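Local coordinates for La-related protein 7 homolog (Schizosaccharomyces pombe, PDB 6U7V) that binds the telomerase RNA ter1 and promotes its assembly with the catalytic subunit trt1, as required to build the telomerase holoenzyme, at residues L15-N20 with E120-W125; E55-D60 with R71-L76; K91-D96 with K104-P109. All coordinates share one frame; numbering follows the deposited sequence.

All three contacts lie in the xRRM domain that makes up this part of the protein. Contact 1 ties the N-terminal segment to the C-terminal helix 118-128 and closes a loop of chain that holds the other two. Contact 2 lies at the edge of the sheet, its centre about 13 Å from that of contact 1, and the two touch: Tyr124 OH of the helix makes a probable hydrogen bond of 2.8 Å to Asp60 OD2, and Trp125 packs on Arg71. Contact 3 lies across the chain's centre from both, about 32 Å from contact 1 and 25 Å from contact 2, centre to centre, and joins two parts of the long loop before strand 112-115.

Contact 1. Residues L15-N20 with E120-W125; sequences LDFTKN and EEKNYW
Phe17 carries its CG between the backbone N and the carbonyl carbon (chi1 59°), which lays the ring on the indole of Trp125; Trp125 holds its own CG beside the backbone N and presents a face. The result is an offset stack, with centroids of the Phe17 ring and the five-membered ring of Trp125 4.3 Å apart and planes inclined by 10°. Phe17 CB lies over the same indole face as a CH-pi contact, 3.6 Å from that centroid, while Lys122 CG meets the edge of the Phe17 ring. Trp125 belongs to helix 118-128, the C-terminal helix that an xRRM adds to the RRM fold and lays against the beta sheet; here its Glu121 and Trp125 also touch Leu22 of strand 22-26. Glu121, fully extended through CG, slants past the ring, its CD 3.6 Å from Phe17 CE1. A carboxylate suits this place because OE2 can then accept a hydrogen bond from the backbone amide: Asn20 N donates to Glu121 OE2 at 2.8 Å, almost straight at 167°. A water near OE2 accepts a hydrogen bond from Trp125 NE1 at 3.0 Å, meeting the indole in its plane. On the Phe17 face turned from Trp125 lies Lys19 NZ, which bonds back to Phe17 O at 3.1 Å.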
loop_
_atom_site.group_PDB
_atom_site.type_symbol
_atom_site.label_atom_id
_atom_site.label_comp_id
_atom_site.label_asym_id
_atom_site.label_seq_id
_atom_site.Cartn_x
_atom_site.Cartn_y
_atom_site.Cartn_z
ATOM N N LEU A 15 -17.925 15.736 -5.912
ATOM C CA LEU A 15 -17.611 15.831 -7.371
ATOM C C LEU A 15 -17.294 14.416 -7.896
ATOM O O LEU A 15 -17.878 13.463 -7.348
ATOM C CB LEU A 15 -16.467 16.839 -7.561
ATOM C CG LEU A 15 -16.698 17.933 -8.605
ATOM C CD1 LEU A 15 -16.996 17.346 -9.981
ATOM C CD2 LEU A 15 -17.813 18.877 -8.170
ATOM N N ASP A 16 -16.424 14.264 -8.906
ATOM C CA ASP A 16 -16.321 13.013 -9.710
ATOM C C ASP A 16 -14.950 12.339 -9.598
ATOM O O ASP A 16 -13.930 12.998 -9.810
ATOM C CB ASP A 16 -16.600 13.279 -11.188
ATOM C CG ASP A 16 -16.979 12.014 -11.930
ATOM O OD1 ASP A 16 -17.586 11.123 -11.291
ATOM O OD2 ASP A 16 -16.652 11.919 -13.132
ATOM N N PHE A 17 -14.945 11.020 -9.410
ATOM C CA PHE A 17 -13.713 10.201 -9.368
ATOM C C PHE A 17 -14.012 8.742 -9.718
ATOM O O PHE A 17 -15.192 8.313 -9.687
ATOM C CB PHE A 17 -13.094 10.313 -7.980
ATOM C CG PHE A 17 -13.983 9.872 -6.857
ATOM C CD1 PHE A 17 -14.006 8.555 -6.436
ATOM C CD2 PHE A 17 -14.727 10.800 -6.155
ATOM C CE1 PHE A 17 -14.826 8.160 -5.388
ATOM C CE2 PHE A 17 -15.508 10.416 -5.078
ATOM C CZ PHE A 17 -15.536 9.095 -4.670
ATOM N N THR A 18 -12.983 7.975 -10.081
ATOM C CA THR A 18 -13.056 6.519 -10.279
ATOM C C THR A 18 -13.075 5.884 -8.888
ATOM O O THR A 18 -12.150 6.091 -8.108
ATOM C CB THR A 18 -11.922 5.984 -11.163
ATOM O OG1 THR A 18 -12.015 6.642 -12.443
ATOM C CG2 THR A 18 -11.972 4.493 -11.408
ATOM N N LYS A 19 -14.099 5.107 -8.601
ATOM C CA LYS A 19 -14.241 4.465 -7.282
ATOM C C LYS A 19 -13.230 3.314 -7.164
ATOM O O LYS A 19 -12.869 2.657 -8.148
ATOM C CB LYS A 19 -15.647 3.892 -7.120
ATOM C CG LYS A 19 -16.774 4.843 -7.496
ATOM C CD LYS A 19 -16.897 6.040 -6.618
ATOM C CE LYS A 19 -18.104 6.912 -6.963
ATOM N NZ LYS A 19 -17.765 7.986 -7.936
ATOM N N ASN A 20 -12.865 3.075 -5.904
ATOM C CA ASN A 20 -12.161 1.834 -5.471
ATOM C C ASN A 20 -10.719 1.779 -5.985
ATOM O O ASN A 20 -10.198 0.670 -6.197
ATOM C CB ASN A 20 -12.951 0.580 -5.886
ATOM C CG ASN A 20 -14.327 0.595 -5.258
ATOM O OD1 ASN A 20 -14.482 0.995 -4.118
ATOM N ND2 ASN A 20 -15.307 0.232 -6.085
ATOM N N GLU A 120 -14.298 8.828 3.510
ATOM C CA GLU A 120 -12.812 8.884 3.486
ATOM C C GLU A 120 -12.329 8.983 2.043
ATOM O O GLU A 120 -11.414 9.790 1.796
ATOM C CB GLU A 120 -12.224 7.632 4.121
ATOM C CG GLU A 120 -11.634 7.874 5.489
ATOM C CD GLU A 120 -10.367 7.062 5.667
ATOM O OE1 GLU A 120 -9.283 7.670 5.795
ATOM O OE2 GLU A 120 -10.464 5.815 5.622
ATOM N N GLU A 121 -12.912 8.173 1.164
ATOM C CA GLU A 121 -12.608 8.183 -0.292
ATOM C C GLU A 121 -13.022 9.524 -0.872
ATOM O O GLU A 121 -12.265 10.108 -1.649
ATOM C CB GLU A 121 -13.248 7.018 -1.005
ATOM C CG GLU A 121 -12.969 6.898 -2.465
ATOM C CD GLU A 121 -13.590 5.686 -3.110
ATOM O OE1 GLU A 121 -14.762 5.349 -2.689
ATOM O OE2 GLU A 121 -13.071 5.110 -4.010
ATOM N N LYS A 122 -14.243 9.978 -0.569
ATOM C CA LYS A 122 -14.689 11.258 -1.165
ATOM C C LYS A 122 -13.734 12.348 -0.735
ATOM O O LYS A 122 -13.392 13.172 -1.609
ATOM C CB LYS A 122 -16.130 11.564 -0.736
ATOM C CG LYS A 122 -17.158 10.690 -1.404
ATOM C CD LYS A 122 -18.587 10.983 -0.919
ATOM C CE LYS A 122 -19.611 10.201 -1.714
ATOM N NZ LYS A 122 -20.899 10.089 -0.989
ATOM N N ASN A 123 -13.285 12.363 0.504
ATOM C CA ASN A 123 -12.441 13.436 1.053
ATOM C C ASN A 123 -11.065 13.399 0.379
ATOM O O ASN A 123 -10.496 14.467 0.106
ATOM C CB ASN A 123 -12.356 13.367 2.571
ATOM C CG ASN A 123 -11.936 14.709 3.143
ATOM O OD1 ASN A 123 -12.500 15.740 2.775
ATOM N ND2 ASN A 123 -10.911 14.714 3.977
ATOM N N TYR A 124 -10.535 12.204 0.076
ATOM C CA TYR A 124 -9.247 12.114 -0.646
ATOM C C TYR A 124 -9.325 12.917 -1.938
ATOM O O TYR A 124 -8.437 13.728 -2.238
ATOM C CB TYR A 124 -8.931 10.655 -0.966
ATOM C CG TYR A 124 -7.631 10.463 -1.736
ATOM C CD1 TYR A 124 -7.596 10.542 -3.126
ATOM C CD2 TYR A 124 -6.449 10.221 -1.058
ATOM C CE1 TYR A 124 -6.424 10.369 -3.841
ATOM C CE2 TYR A 124 -5.269 10.045 -1.760
ATOM C CZ TYR A 124 -5.271 10.109 -3.138
ATOM O OH TYR A 124 -4.120 9.899 -3.844
ATOM N N TRP A 125 -10.335 12.652 -2.737
ATOM C CA TRP A 125 -10.508 13.287 -4.044
ATOM C C TRP A 125 -10.856 14.763 -3.851
ATOM O O TRP A 125 -10.307 15.558 -4.612
ATOM C CB TRP A 125 -11.478 12.532 -4.913
ATOM C CG TRP A 125 -10.959 11.164 -5.256
ATOM C CD1 TRP A 125 -11.352 9.960 -4.735
ATOM C CD2 TRP A 125 -9.885 10.875 -6.177
ATOM N NE1 TRP A 125 -10.643 8.953 -5.318
ATOM C CE2 TRP A 125 -9.735 9.475 -6.207
ATOM C CE3 TRP A 125 -9.075 11.653 -7.019
ATOM C CZ2 TRP A 125 -8.786 8.845 -7.026
ATOM C CZ3 TRP A 125 -8.132 11.039 -7.807
ATOM C CH2 TRP A 125 -7.972 9.644 -7.800
HETATM O O HOH W 1 -11.028 5.970 -5.588
HETATM O O HOH W 2 -15.916 3.124 -3.121
#

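Contact 2. Residues E55-D60 with R71-L76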
loop_
_atom_site.group_PDB
_atom_site.type_symbol
_atom_site.label_atom_id
_atom_site.label_comp_id
_atom_site.label_asym_id
_atom_site.label_seq_id
_atom_site.Cartn_x
_atom_site.Cartn_y
_atom_site.Cartn_z
ATOM N N GLU A 55 0.918 -1.506 -10.675
ATOM C CA GLU A 55 0.864 -0.100 -11.183
ATOM C C GLU A 55 0.290 0.798 -10.105
ATOM O O GLU A 55 -0.866 1.221 -10.201
ATOM C CB GLU A 55 0.148 -0.054 -12.543
ATOM C CG GLU A 55 0.933 -0.860 -13.581
ATOM C CD GLU A 55 0.610 -0.758 -15.065
ATOM O OE1 GLU A 55 -0.379 -1.398 -15.498
ATOM O OE2 GLU A 55 1.373 -0.097 -15.791
ATOM N N PRO A 56 1.106 1.134 -9.070
ATOM C CA PRO A 56 0.729 2.056 -8.027
ATOM C C PRO A 56 1.038 3.454 -8.536
ATOM O O PRO A 56 2.138 3.967 -8.306
ATOM C CB PRO A 56 1.644 1.715 -6.859
ATOM C CG PRO A 56 2.874 1.140 -7.504
ATOM C CD PRO A 56 2.459 0.589 -8.861
HETATM N N MSE A 57 0.096 4.080 -9.203
HETATM C CA MSE A 57 0.392 5.261 -9.974
HETATM C C MSE A 57 0.876 6.382 -9.059
HETATM O O MSE A 57 1.830 7.085 -9.420
HETATM C CB MSE A 57 -0.886 5.689 -10.676
HETATM C CG MSE A 57 -0.637 6.917 -11.570
HETATM SE SE MSE A 57 -2.204 7.612 -12.378
HETATM C CE MSE A 57 -2.495 6.225 -13.314
ATOM N N TYR A 58 0.224 6.573 -7.907
ATOM C CA TYR A 58 0.688 7.561 -6.971
ATOM C C TYR A 58 0.839 6.942 -5.592
ATOM O O TYR A 58 -0.026 6.164 -5.182
ATOM C CB TYR A 58 -0.184 8.835 -6.944
ATOM C CG TYR A 58 -0.239 9.502 -8.295
ATOM C CD1 TYR A 58 0.914 9.982 -8.887
ATOM C CD2 TYR A 58 -1.426 9.560 -9.001
ATOM C CE1 TYR A 58 0.895 10.598 -10.134
ATOM C CE2 TYR A 58 -1.456 10.156 -10.246
ATOM C CZ TYR A 58 -0.309 10.662 -10.801
ATOM O OH TYR A 58 -0.250 11.301 -12.014
ATOM N N ILE A 59 1.890 7.302 -4.895
ATOM C CA ILE A 59 2.128 6.895 -3.496
ATOM C C ILE A 59 2.142 8.148 -2.666
ATOM O O ILE A 59 3.112 8.955 -2.812
ATOM C CB ILE A 59 3.416 6.095 -3.384
ATOM C CG1 ILE A 59 3.353 4.861 -4.287
ATOM C CG2 ILE A 59 3.692 5.792 -1.902
ATOM C CD1 ILE A 59 4.604 4.049 -4.353
ATOM N N ASP A 60 1.191 8.340 -1.826
ATOM C CA ASP A 60 1.103 9.468 -0.892
ATOM C C ASP A 60 1.743 9.034 0.424
ATOM O O ASP A 60 1.157 8.198 1.103
ATOM C CB ASP A 60 -0.328 9.970 -0.732
ATOM C CG ASP A 60 -1.012 10.466 -2.027
ATOM O OD1 ASP A 60 -0.380 10.699 -3.083
ATOM O OD2 ASP A 60 -2.247 10.584 -1.913
ATOM N N ARG A 71 -2.720 5.304 -4.765
ATOM C CA ARG A 71 -3.733 5.486 -5.822
ATOM C C ARG A 71 -3.319 4.560 -6.928
ATOM O O ARG A 71 -2.312 4.808 -7.641
ATOM C CB ARG A 71 -3.775 6.949 -6.231
ATOM C CG ARG A 71 -4.864 7.344 -7.234
ATOM C CD ARG A 71 -4.596 6.895 -8.645
ATOM N NE ARG A 71 -5.325 7.717 -9.631
ATOM C CZ ARG A 71 -5.714 7.293 -10.807
ATOM N NH1 ARG A 71 -5.707 6.034 -11.191
ATOM N NH2 ARG A 71 -6.248 8.213 -11.617
ATOM N N TRP A 72 -4.042 3.463 -7.106
ATOM C CA TRP A 72 -3.706 2.428 -8.089
ATOM C C TRP A 72 -4.194 2.858 -9.476
ATOM O O TRP A 72 -5.140 3.692 -9.554
ATOM C CB TRP A 72 -4.305 1.067 -7.664
ATOM C CG TRP A 72 -3.628 0.516 -6.445
ATOM C CD1 TRP A 72 -4.001 0.673 -5.143
ATOM C CD2 TRP A 72 -2.422 -0.234 -6.455
ATOM N NE1 TRP A 72 -3.078 0.046 -4.315
ATOM C CE2 TRP A 72 -2.114 -0.485 -5.104
ATOM C CE3 TRP A 72 -1.569 -0.664 -7.450
ATOM C CZ2 TRP A 72 -0.963 -1.220 -4.762
ATOM C CZ3 TRP A 72 -0.440 -1.378 -7.102
ATOM C CH2 TRP A 72 -0.145 -1.667 -5.750
ATOM N N LYS A 73 -3.660 2.275 -10.524
ATOM C CA LYS A 73 -4.080 2.649 -11.896
ATOM C C LYS A 73 -5.537 2.272 -12.065
ATOM O O LYS A 73 -6.296 3.051 -12.729
ATOM C CB LYS A 73 -3.178 1.959 -12.899
ATOM C CG LYS A 73 -3.484 2.394 -14.319
ATOM C CD LYS A 73 -2.402 1.991 -15.257
ATOM C CE LYS A 73 -2.616 2.532 -16.662
ATOM N NZ LYS A 73 -1.530 2.123 -17.582
ATOM N N THR A 74 -5.957 1.106 -11.577
ATOM C CA THR A 74 -7.298 0.543 -11.799
ATOM C C THR A 74 -7.803 -0.067 -10.515
ATOM O O THR A 74 -7.022 -0.497 -9.639
ATOM C CB THR A 74 -7.398 -0.473 -12.954
ATOM O OG1 THR A 74 -6.801 -1.696 -12.474
ATOM C CG2 THR A 74 -6.754 -0.044 -14.241
ATOM N N PRO A 75 -9.115 -0.270 -10.383
ATOM C CA PRO A 75 -9.674 -0.972 -9.234
ATOM C C PRO A 75 -9.133 -2.406 -9.114
ATOM O O PRO A 75 -8.933 -2.866 -7.968
ATOM C CB PRO A 75 -11.169 -0.972 -9.510
ATOM C CG PRO A 75 -11.345 0.340 -10.284
ATOM C CD PRO A 75 -10.177 0.410 -11.207
ATOM N N LEU A 76 -8.878 -3.098 -10.203
ATOM C CA LEU A 76 -8.404 -4.500 -10.111
ATOM C C LEU A 76 -7.000 -4.475 -9.478
ATOM O O LEU A 76 -6.639 -5.401 -8.713
ATOM C CB LEU A 76 -8.285 -5.079 -11.519
ATOM C CG LEU A 76 -7.708 -6.482 -11.619
ATOM C CD1 LEU A 76 -8.479 -7.444 -10.731
ATOM C CD2 LEU A 76 -7.682 -6.925 -13.076
#
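The indole of Trp72 has Pro56 CB over one face, a CH-pi contact 4.0 Å from the centroid of the six-membered ring, and Glu55 N at its edge, in plane. The guanidinium of Arg71 carries the selenium of the selenomethionine Met57 centrally over one face, with SE 3.9 Å from CZ, and Lys73 C at its edge. The two chains meet in a classic beta bulge beside edge strand 58-60, where Met57 and Tyr58 both face Arg71. Tyr58 N donates to Arg71 O at 3.1 Å, and Arg71 N returns a bond to Tyr58 O. Arg71 leaves the backbone with CG opposite N and bends at chi2 (-74°), bringing its head alongside Met57, where NH1 donates to Trp72 O at 2.9 Å. A leucine in place of Arg71 would probably leave Trp72 O without this donor and the Met57 side chain without a flat surface to lie on. A broad, mostly apolar indole suits the Trp72 position, buried against helix 75-87, and its one polar atom, NE1, is satisfied by Thr23 OG1. Lys73 and Glu55 run side by side, their aliphatic parts touching, and Lys73 N donates to Glu55 O at 3.0 Å.

Contact 3. Residues K91-D96 with K104-P109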
loop_
_atom_site.group_PDB
_atom_site.type_symbol
_atom_site.label_atom_id
_atom_site.label_comp_id
_atom_site.label_asym_id
_atom_site.label_seq_id
_atom_site.Cartn_x
_atom_site.Cartn_y
_atom_site.Cartn_z
ATOM N N LYS A 91 6.299 -8.049 7.128
ATOM C CA LYS A 91 6.690 -7.041 8.102
ATOM C C LYS A 91 7.919 -6.379 7.577
ATOM O O LYS A 91 8.873 -7.069 7.236
ATOM C CB LYS A 91 7.049 -7.729 9.443
ATOM C CG LYS A 91 5.944 -8.538 10.125
ATOM C CD LYS A 91 6.359 -9.000 11.537
ATOM C CE LYS A 91 5.198 -9.516 12.357
ATOM N NZ LYS A 91 5.596 -9.562 13.781
ATOM N N GLN A 92 7.886 -5.060 7.506
ATOM C CA GLN A 92 9.018 -4.335 6.994
ATOM C C GLN A 92 10.009 -4.180 8.136
ATOM O O GLN A 92 9.622 -3.442 9.104
ATOM C CB GLN A 92 8.437 -3.040 6.396
ATOM C CG GLN A 92 9.454 -2.435 5.517
ATOM C CD GLN A 92 9.115 -1.091 4.983
ATOM O OE1 GLN A 92 8.335 -0.334 5.540
ATOM N NE2 GLN A 92 9.829 -0.760 3.947
ATOM N N ASN A 93 11.161 -4.798 8.060
ATOM C CA ASN A 93 12.188 -4.993 9.108
ATOM C C ASN A 93 12.962 -3.693 9.325
ATOM O O ASN A 93 13.326 -3.381 10.490
ATOM C CB ASN A 93 13.059 -6.211 8.851
ATOM C CG ASN A 93 12.245 -7.490 8.854
ATOM O OD1 ASN A 93 12.073 -8.177 7.799
ATOM N ND2 ASN A 93 11.670 -7.747 10.030
ATOM N N SER A 94 13.168 -2.921 8.274
ATOM C CA SER A 94 14.111 -1.782 8.287
ATOM C C SER A 94 13.563 -0.809 7.282
ATOM O O SER A 94 12.647 -1.129 6.538
ATOM C CB SER A 94 15.481 -2.179 7.970
ATOM O OG SER A 94 15.614 -2.571 6.619
ATOM N N HIS A 95 14.121 0.383 7.255
ATOM C CA HIS A 95 13.614 1.446 6.383
ATOM C C HIS A 95 13.733 1.085 4.920
ATOM O O HIS A 95 13.002 1.649 4.090
ATOM C CB HIS A 95 14.311 2.771 6.699
ATOM C CG HIS A 95 15.708 2.813 6.260
ATOM N ND1 HIS A 95 16.124 3.150 4.980
ATOM C CD2 HIS A 95 16.834 2.545 6.956
ATOM C CE1 HIS A 95 17.430 3.014 4.876
ATOM N NE2 HIS A 95 17.906 2.726 6.100
ATOM N N ASP A 96 14.655 0.249 4.491
ATOM C CA ASP A 96 14.942 -0.123 3.111
ATOM C C ASP A 96 14.617 -1.593 2.806
ATOM O O ASP A 96 14.997 -2.117 1.768
ATOM C CB ASP A 96 16.372 0.229 2.706
ATOM C CG ASP A 96 17.429 -0.397 3.551
ATOM O OD1 ASP A 96 17.147 -1.264 4.325
ATOM O OD2 ASP A 96 18.604 0.076 3.406
ATOM N N LYS A 104 10.771 -14.266 13.432
ATOM C CA LYS A 104 10.448 -14.745 14.812
ATOM C C LYS A 104 10.989 -13.767 15.867
ATOM O O LYS A 104 12.165 -13.371 15.804
ATOM C CB LYS A 104 10.991 -16.161 15.032
ATOM C CG LYS A 104 12.507 -16.303 15.009
ATOM C CD LYS A 104 13.212 -15.779 13.762
ATOM C CE LYS A 104 12.776 -16.436 12.462
ATOM N NZ LYS A 104 13.100 -15.588 11.295
ATOM N N GLY A 105 10.126 -13.381 16.807
ATOM C CA GLY A 105 10.468 -12.520 17.958
ATOM C C GLY A 105 10.504 -11.038 17.604
ATOM O O GLY A 105 10.833 -10.216 18.497
ATOM N N SER A 106 10.179 -10.680 16.352
ATOM C CA SER A 106 10.181 -9.273 15.883
ATOM C C SER A 106 9.039 -8.495 16.529
ATOM O O SER A 106 7.875 -8.943 16.478
ATOM C CB SER A 106 10.047 -9.227 14.396
ATOM O OG SER A 106 9.899 -7.874 13.970
ATOM N N SER A 107 9.325 -7.299 17.045
ATOM C CA SER A 107 8.274 -6.393 17.571
ATOM C C SER A 107 7.530 -5.642 16.452
ATOM O O SER A 107 6.576 -4.912 16.735
ATOM C CB SER A 107 8.847 -5.458 18.599
ATOM O OG SER A 107 9.762 -4.539 18.044
ATOM N N ARG A 108 7.979 -5.752 15.208
ATOM C CA ARG A 108 7.319 -5.064 14.071
ATOM C C ARG A 108 5.904 -5.621 13.923
ATOM O O ARG A 108 5.719 -6.821 13.998
ATOM C CB ARG A 108 8.197 -5.238 12.826
ATOM C CG ARG A 108 9.585 -4.612 12.958
ATOM C CD ARG A 108 9.673 -3.089 12.918
ATOM N NE ARG A 108 9.003 -2.700 11.673
ATOM C CZ ARG A 108 8.070 -1.766 11.538
ATOM N NH1 ARG A 108 7.872 -0.877 12.490
ATOM N NH2 ARG A 108 7.462 -1.623 10.360
ATOM N N PRO A 109 4.846 -4.815 13.661
ATOM C CA PRO A 109 3.515 -5.336 13.325
ATOM C C PRO A 109 3.415 -5.818 11.866
ATOM O O PRO A 109 4.355 -5.458 11.093
ATOM C CB PRO A 109 2.578 -4.126 13.484
ATOM C CG PRO A 109 3.439 -3.046 14.070
ATOM C CD PRO A 109 4.867 -3.344 13.681
HETATM O O HOH W 3 5.752 -3.909 9.166
#
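Lys91 and Arg108 each reach across to a backbone carbonyl, binding two parts of the long loop that runs from helix 75-87 to strand 112-115 of the RRM fold. The side holding Arg108 is shaped by an ST turn, in which Ser106 OG accepts from Arg108 N at 3.1 Å; a short hydroxyl side chain is what such a turn needs. Of the charged hydrogen bonds, one comes from Lys91, whose extended chain brings NZ within 2.8 Å of Arg108 O, approached almost in line with the C=O. The other is made by Arg108, which is bent at chi2 and chi3 (-73° and -54°), so that its head folds over to Gln92 O: NE donates at 2.7 Å, and NH2 adds a weak bond at 3.1 Å to the same oxygen. Arginine fits because two N-H groups on one edge can grip a single carbonyl, and NH2 has a further weak bond to Asn27 O. The Lys91 methylenes lie in van der Waals contact along the carbonyls of Arg108 and Pro109, CG 3.6 Å from Pro109 O; Lys91 also makes a cation-pi contact with Phe110. Gln92, buried, is held by its amide elsewhere, OE1 accepting from His29 N. Last comes a water bridge: one water accepts from Gln92 N at 2.9 Å and donates to Pro109 O at 2.8 Å.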